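Local coordinates for Cap5O (Staphylococcus aureus, PDB 3OJO), which oxidises UDP-N-acetyl-mannosamine as an NAD-dependent dehydrogenase in the synthesis of capsular polysaccharide, at the interface of chains A and B. Coordinates in Å, arbitrary orientation; residue numbers count along the deposited sequence, not the author numbering. Chains: chain A/B, Cap5O.

Contact 1: the interface of chains A and B. Residues chain A 206, 210, 213-214, 217; chain B 241, 246-247, 249.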
ATOM      1  N   THR A 206     -19.697  -1.450 -16.249  1.00 41.32           N
ATOM      2  CA  THR A 206     -18.667  -0.464 -16.589  1.00 39.56           C
ATOM      3  C   THR A 206     -18.193  -0.674 -18.012  1.00 40.51           C
ATOM      4  O   THR A 206     -18.669  -1.590 -18.663  1.00 39.61           O
ATOM      5  CB  THR A 206     -17.523  -0.474 -15.550  1.00 42.91           C
ATOM      6  OG1 THR A 206     -16.592   0.524 -15.911  1.00 37.90           O
ATOM      7  CG2 THR A 206     -16.829  -1.825 -15.419  1.00 44.32           C
ATOM      8  N   THR A 210     -12.147   0.245 -18.109  1.00 35.19           N
ATOM      9  CA  THR A 210     -12.254   0.345 -16.655  1.00 34.99           C
ATOM     10  C   THR A 210     -12.144  -1.042 -16.037  1.00 35.91           C
ATOM     11  O   THR A 210     -11.496  -1.157 -15.015  1.00 35.55           O
ATOM     12  CB  THR A 210     -13.508   1.127 -16.233  1.00 43.58           C
ATOM     13  OG1 THR A 210     -13.440   2.438 -16.791  1.00 42.98           O
ATOM     14  CG2 THR A 210     -13.666   1.249 -14.723  1.00 43.38           C
ATOM     15  N   MET A 213      -8.269  -2.078 -16.400  1.00 33.76           N
ATOM     16  CA  MET A 213      -7.470  -1.251 -15.506  1.00 34.79           C
ATOM     17  C   MET A 213      -7.679  -1.597 -14.030  1.00 38.70           C
ATOM     18  O   MET A 213      -6.707  -1.733 -13.280  1.00 38.62           O
ATOM     19  CB  MET A 213      -7.725   0.236 -15.795  1.00 37.36           C
ATOM     20  CG  MET A 213      -6.653   1.157 -15.286  1.00 41.29           C
ATOM     21  SD  MET A 213      -5.003   0.532 -15.535  1.00 46.13           S
ATOM     22  CE  MET A 213      -4.140   1.691 -14.748  1.00 43.33           C
ATOM     23  N   SER A 214      -8.947  -1.782 -13.647  1.00 34.27           N
ATOM     24  CA  SER A 214      -9.391  -2.151 -12.317  1.00 33.64           C
ATOM     25  C   SER A 214      -8.775  -3.467 -11.877  1.00 35.51           C
ATOM     26  O   SER A 214      -8.369  -3.574 -10.725  1.00 36.34           O
ATOM     27  CB  SER A 214     -10.912  -2.178 -12.256  1.00 37.25           C
ATOM     28  OG  SER A 214     -11.451  -3.031 -11.264  1.00 49.96           O
ATOM     29  N   MET A 217      -5.059  -2.842 -11.262  1.00 36.02           N
ATOM     30  CA  MET A 217      -4.926  -2.031 -10.048  1.00 36.57           C
ATOM     31  C   MET A 217      -5.081  -2.830  -8.759  1.00 40.77           C
ATOM     32  O   MET A 217      -4.416  -2.510  -7.786  1.00 40.98           O
ATOM     33  CB  MET A 217      -5.939  -0.902 -10.071  1.00 39.38           C
ATOM     34  CG  MET A 217      -5.467   0.319 -10.824  1.00 44.13           C
ATOM     35  SD  MET A 217      -6.685   1.669 -10.697  1.00 49.42           S
ATOM     36  CE  MET A 217      -5.814   3.007 -11.541  1.00 46.94           C
TER
ATOM     37  N   ILE B 241      -7.797   6.672 -19.889  1.00 33.32           N
ATOM     38  CA  ILE B 241      -8.537   5.982 -18.855  1.00 31.43           C
ATOM     39  C   ILE B 241      -8.678   6.988 -17.693  1.00 37.40           C
ATOM     40  O   ILE B 241      -7.767   7.799 -17.446  1.00 35.51           O
ATOM     41  CB  ILE B 241      -7.862   4.638 -18.458  1.00 33.11           C
ATOM     42  CG1 ILE B 241      -7.909   3.636 -19.644  1.00 33.35           C
ATOM     43  CG2 ILE B 241      -8.524   4.017 -17.214  1.00 31.93           C
ATOM     44  CD1 ILE B 241      -6.988   2.383 -19.487  1.00 36.30           C
ATOM     45  N   VAL B 246     -11.483   4.363 -11.900  1.00 36.15           N
ATOM     46  CA  VAL B 246     -10.863   3.051 -11.761  1.00 35.15           C
ATOM     47  C   VAL B 246     -10.439   2.772 -10.303  1.00 38.01           C
ATOM     48  O   VAL B 246     -10.645   1.652  -9.812  1.00 36.19           O
ATOM     49  CB  VAL B 246      -9.748   2.845 -12.806  1.00 39.50           C
ATOM     50  CG1 VAL B 246      -9.149   1.454 -12.691  1.00 39.20           C
ATOM     51  CG2 VAL B 246     -10.306   3.046 -14.214  1.00 39.14           C
ATOM     52  N   ILE B 247      -9.885   3.786  -9.584  1.00 36.01           N
ATOM     53  CA  ILE B 247      -9.544   3.593  -8.160  1.00 35.18           C
ATOM     54  C   ILE B 247     -10.838   3.181  -7.407  1.00 40.98           C
ATOM     55  O   ILE B 247     -10.842   2.149  -6.731  1.00 42.20           O
ATOM     56  CB  ILE B 247      -8.815   4.809  -7.531  1.00 37.09           C
ATOM     57  CG1 ILE B 247      -7.401   4.958  -8.126  1.00 36.81           C
ATOM     58  CG2 ILE B 247      -8.758   4.710  -5.969  1.00 36.07           C
ATOM     59  CD1 ILE B 247      -6.732   6.307  -7.884  1.00 36.36           C
ATOM     60  N   MET B 249     -13.570   1.850  -8.632  1.00 36.52           N
ATOM     61  CA  MET B 249     -13.903   0.521  -9.114  1.00 36.59           C
ATOM     62  C   MET B 249     -13.092  -0.542  -8.338  1.00 40.59           C
ATOM     63  O   MET B 249     -13.688  -1.357  -7.636  1.00 41.20           O
ATOM     64  CB  MET B 249     -13.648   0.451 -10.634  1.00 39.59           C
ATOM     65  CG  MET B 249     -14.173  -0.823 -11.314  1.00 43.92           C
ATOM     66  SD  MET B 249     -15.964  -1.078 -11.169  1.00 48.41           S
ATOM     67  CE  MET B 249     -16.588   0.415 -12.046  1.00 44.82           C
TER
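B:Val246, on the short helix 243-250 of one subunit, pushes its two methyl groups against the first turns of the long helix 208-238 of the other, in an interface between two copies of the dehydrogenase that is mostly apolar in this patch. Each branch has its own neighbours. CG1, anti to the backbone N (chi1 -178°), is directed at the helix itself and rests 3.6 Å from A:Ser214 CA. A small serine suits this position: its short side chain lets a valine methyl come close to the helix backbone. CG2 takes the other side and meets the methyl of A:Thr210, CG2 to CG2 at 3.8 Å, the two side chains lying antiparallel and alongside.

Methionines supply the flexible packing around this valine. A:Met213 runs perpendicular to it, with its CG 3.6 Å from B:Val246 CG1. The same CG lies 3.9 Å from CG2 of B:Ile241, in the loop ahead of the short helix. A:Met217, one turn further on, has a similar crosswise course, and its extended, unbranched chain brings CE 3.9 Å from B:Val246 CG1.

B:Met249 extends the contact toward strand 203-207. Its CG packs 3.7 Å from A:Ser214 CB, and the side chain as a whole is set across that of A:Thr210. In this patch no N or O of one subunit bonds to the other, so the fit here rests on shape. Bends at chi2 and chi3 carry the B:Met249 terminal methyl CE tip to tip with A:Thr206, 3.7 Å from its CB.

Contact 2: the interface of chains A and B. Residues chain A 225, 228, 250, 255-256, 258; chain B 217-218, 221.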
ATOM      1  N   ASN A 225       1.982  -3.678  -1.872  1.00 32.21           N
ATOM      2  CA  ASN A 225       1.831  -3.715  -0.430  1.00 31.02           C
ATOM      3  C   ASN A 225       2.510  -4.911   0.249  1.00 34.76           C
ATOM      4  O   ASN A 225       3.095  -4.765   1.347  1.00 33.60           O
ATOM      5  CB  ASN A 225       0.388  -3.505  -0.024  1.00 27.41           C
ATOM      6  CG  ASN A 225       0.043  -2.050   0.008  1.00 36.12           C
ATOM      7  OD1 ASN A 225      -0.475  -1.487  -0.955  1.00 34.46           O
ATOM      8  ND2 ASN A 225       0.471  -1.375   1.052  1.00 23.20           N
ATOM      9  N   LEU A 228       6.122  -4.109   0.148  1.00 31.59           N
ATOM     10  CA  LEU A 228       6.408  -3.171   1.233  1.00 31.43           C
ATOM     11  C   LEU A 228       6.660  -3.902   2.548  1.00 34.87           C
ATOM     12  O   LEU A 228       7.656  -3.622   3.203  1.00 32.66           O
ATOM     13  CB  LEU A 228       5.309  -2.112   1.357  1.00 31.49           C
ATOM     14  CG  LEU A 228       5.431  -1.107   2.528  1.00 37.29           C
ATOM     15  CD1 LEU A 228       6.773  -0.367   2.505  1.00 37.40           C
ATOM     16  CD2 LEU A 228       4.278  -0.130   2.522  1.00 38.57           C
ATOM     17  N   ALA A 250       1.427  -0.199  13.807  1.00 40.04           N
ATOM     18  CA  ALA A 250       1.149   0.758  12.725  1.00 39.02           C
ATOM     19  C   ALA A 250      -0.277   0.689  12.144  1.00 41.92           C
ATOM     20  O   ALA A 250      -0.846   1.729  11.815  1.00 40.57           O
ATOM     21  CB  ALA A 250       2.181   0.611  11.613  1.00 39.27           C
ATOM     22  N   ARG A 255      -6.350   4.597   8.553  1.00 38.74           N
ATOM     23  CA  ARG A 255      -5.998   4.647   7.132  1.00 37.88           C
ATOM     24  C   ARG A 255      -4.654   3.972   6.802  1.00 40.41           C
ATOM     25  O   ARG A 255      -4.049   4.297   5.775  1.00 41.54           O
ATOM     26  CB  ARG A 255      -6.017   6.100   6.643  1.00 35.62           C
ATOM     27  CG  ARG A 255      -7.426   6.663   6.479  1.00 37.97           C
ATOM     28  CD  ARG A 255      -7.418   8.174   6.333  1.00 37.31           C
ATOM     29  NE  ARG A 255      -6.792   8.911   7.437  1.00 49.90           N
ATOM     30  CZ  ARG A 255      -7.429   9.333   8.529  1.00 73.59           C
ATOM     31  NH1 ARG A 255      -8.705   9.012   8.728  1.00 59.83           N
ATOM     32  NH2 ARG A 255      -6.783  10.033   9.454  1.00 67.33           N
ATOM     33  N   VAL A 256      -4.167   3.073   7.695  1.00 33.36           N
ATOM     34  CA  VAL A 256      -2.917   2.325   7.519  1.00 31.80           C
ATOM     35  C   VAL A 256      -3.259   0.829   7.513  1.00 37.82           C
ATOM     36  O   VAL A 256      -3.845   0.321   8.464  1.00 38.29           O
ATOM     37  CB  VAL A 256      -1.781   2.722   8.515  1.00 34.47           C
ATOM     38  CG1 VAL A 256      -0.568   1.806   8.377  1.00 34.08           C
ATOM     39  CG2 VAL A 256      -1.351   4.181   8.326  1.00 33.92           C
ATOM     40  N   ILE A 258      -0.945  -2.016   6.400  1.00 35.61           N
ATOM     41  CA  ILE A 258       0.276  -2.742   5.988  1.00 34.35           C
ATOM     42  C   ILE A 258       0.009  -4.239   5.922  1.00 38.88           C
ATOM     43  O   ILE A 258      -0.622  -4.817   6.820  1.00 38.95           O
ATOM     44  CB  ILE A 258       1.512  -2.365   6.839  1.00 36.12           C
ATOM     45  CG1 ILE A 258       1.731  -0.851   6.798  1.00 36.19           C
ATOM     46  CG2 ILE A 258       2.772  -3.130   6.384  1.00 35.42           C
ATOM     47  CD1 ILE A 258       2.445  -0.276   7.964  1.00 42.85           C
TER
ATOM     48  N   MET B 217       6.557   3.533   9.659  1.00 40.72           N
ATOM     49  CA  MET B 217       5.861   2.575   8.800  1.00 41.46           C
ATOM     50  C   MET B 217       4.500   3.132   8.349  1.00 42.82           C
ATOM     51  O   MET B 217       4.052   2.830   7.248  1.00 41.09           O
ATOM     52  CB  MET B 217       5.643   1.262   9.521  1.00 45.21           C
ATOM     53  CG  MET B 217       6.713   0.280   9.236  1.00 52.00           C
ATOM     54  SD  MET B 217       6.490  -1.357  10.019  1.00 60.44           S
ATOM     55  CE  MET B 217       4.765  -1.614   9.831  1.00 58.24           C
ATOM     56  N   GLU B 218       3.839   3.923   9.216  1.00 38.58           N
ATOM     57  CA  GLU B 218       2.573   4.608   8.946  1.00 37.38           C
ATOM     58  C   GLU B 218       2.805   5.595   7.800  1.00 42.10           C
ATOM     59  O   GLU B 218       2.067   5.590   6.813  1.00 43.58           O
ATOM     60  CB  GLU B 218       2.094   5.375  10.198  1.00 38.20           C
ATOM     61  CG  GLU B 218       1.441   4.506  11.270  1.00 45.02           C
ATOM     62  CD  GLU B 218       1.023   5.220  12.548  1.00 58.01           C
ATOM     63  OE1 GLU B 218       0.737   4.532  13.556  1.00 65.19           O
ATOM     64  OE2 GLU B 218       0.969   6.470  12.545  1.00 46.39           O
ATOM     65  N   TYR B 221       3.740   3.469   4.483  1.00 32.47           N
ATOM     66  CA  TYR B 221       2.578   2.854   3.861  1.00 32.05           C
ATOM     67  C   TYR B 221       1.859   3.909   3.053  1.00 38.30           C
ATOM     68  O   TYR B 221       1.471   3.664   1.915  1.00 39.08           O
ATOM     69  CB  TYR B 221       1.616   2.239   4.902  1.00 32.59           C
ATOM     70  CG  TYR B 221       0.285   1.808   4.313  1.00 32.97           C
ATOM     71  CD1 TYR B 221       0.148   0.582   3.669  1.00 36.13           C
ATOM     72  CD2 TYR B 221      -0.828   2.638   4.377  1.00 31.50           C
ATOM     73  CE1 TYR B 221      -1.078   0.188   3.117  1.00 38.19           C
ATOM     74  CE2 TYR B 221      -2.048   2.259   3.832  1.00 31.02           C
ATOM     75  CZ  TYR B 221      -2.167   1.043   3.186  1.00 37.99           C
ATOM     76  OH  TYR B 221      -3.374   0.680   2.644  1.00 35.48           O
TER
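The aromatic ring of B:Tyr221 lies with one face toward A:Val256 and A:Ile258, while A:Asn225 sits by its CD1-CE1 rim, in the contact between the two chains, probably a dimer, of this UDP-glucose/GDP-mannose dehydrogenase family member. B:Tyr221 buries more surface than any other residue of the patch. With CG anti to the backbone N (chi1 170°), the ring points away from helix 208-238 of its own chain into the partner. A:Ile258 is tightly packed against its base: CG1 lies 3.6 Å from B:Tyr221 CB, the two side chains pointing opposite ways. A:Val256 approaches the ring face, its carbonyl carbon C 4.1 Å above the plane and offset toward the rim. At the backbone end of the tyrosine, A:Leu228 sets its CD2 methyl 3.7 Å from B:Tyr221 CA. The A:Asn225 amide is turned 47° from the ring plane, with CG 4.0 Å from B:Tyr221 CE1; the closer approach of ND2 is doubtful.

At the other end of A:Ile258, CD1 comes 3.3 Å from CE of B:Met217, whose bend at chi3 (40°) turns the methyl back toward the isoleucine.

The packing is looser around B:Glu218. Its CG lies 4.0 Å from CB of A:Ala250, whose small side chain lets the glutamate pass, and the extended chain sets the carboxylate beside this last residue of helix 243-250. OE1 stays 3.7 Å from A:Ala250 O without bonding to it.

Contact 1 and contact 2 have centres about 23 Å apart and use the same elements with the roles of the chains exchanged. In contact 1 the long helix 208-238 comes from chain A and the short helix 243-250 from chain B; in contact 2 chain B gives the long helix and chain A the end of the short one with the loop beyond it, while the chain A long helix takes part as well. Residue 217 serves in both, once from each chain. With the two-fold symmetry, each contact recurs with chains swapped, so each long helix meets its partner chain at separate apolar patches, consistent with a dimer.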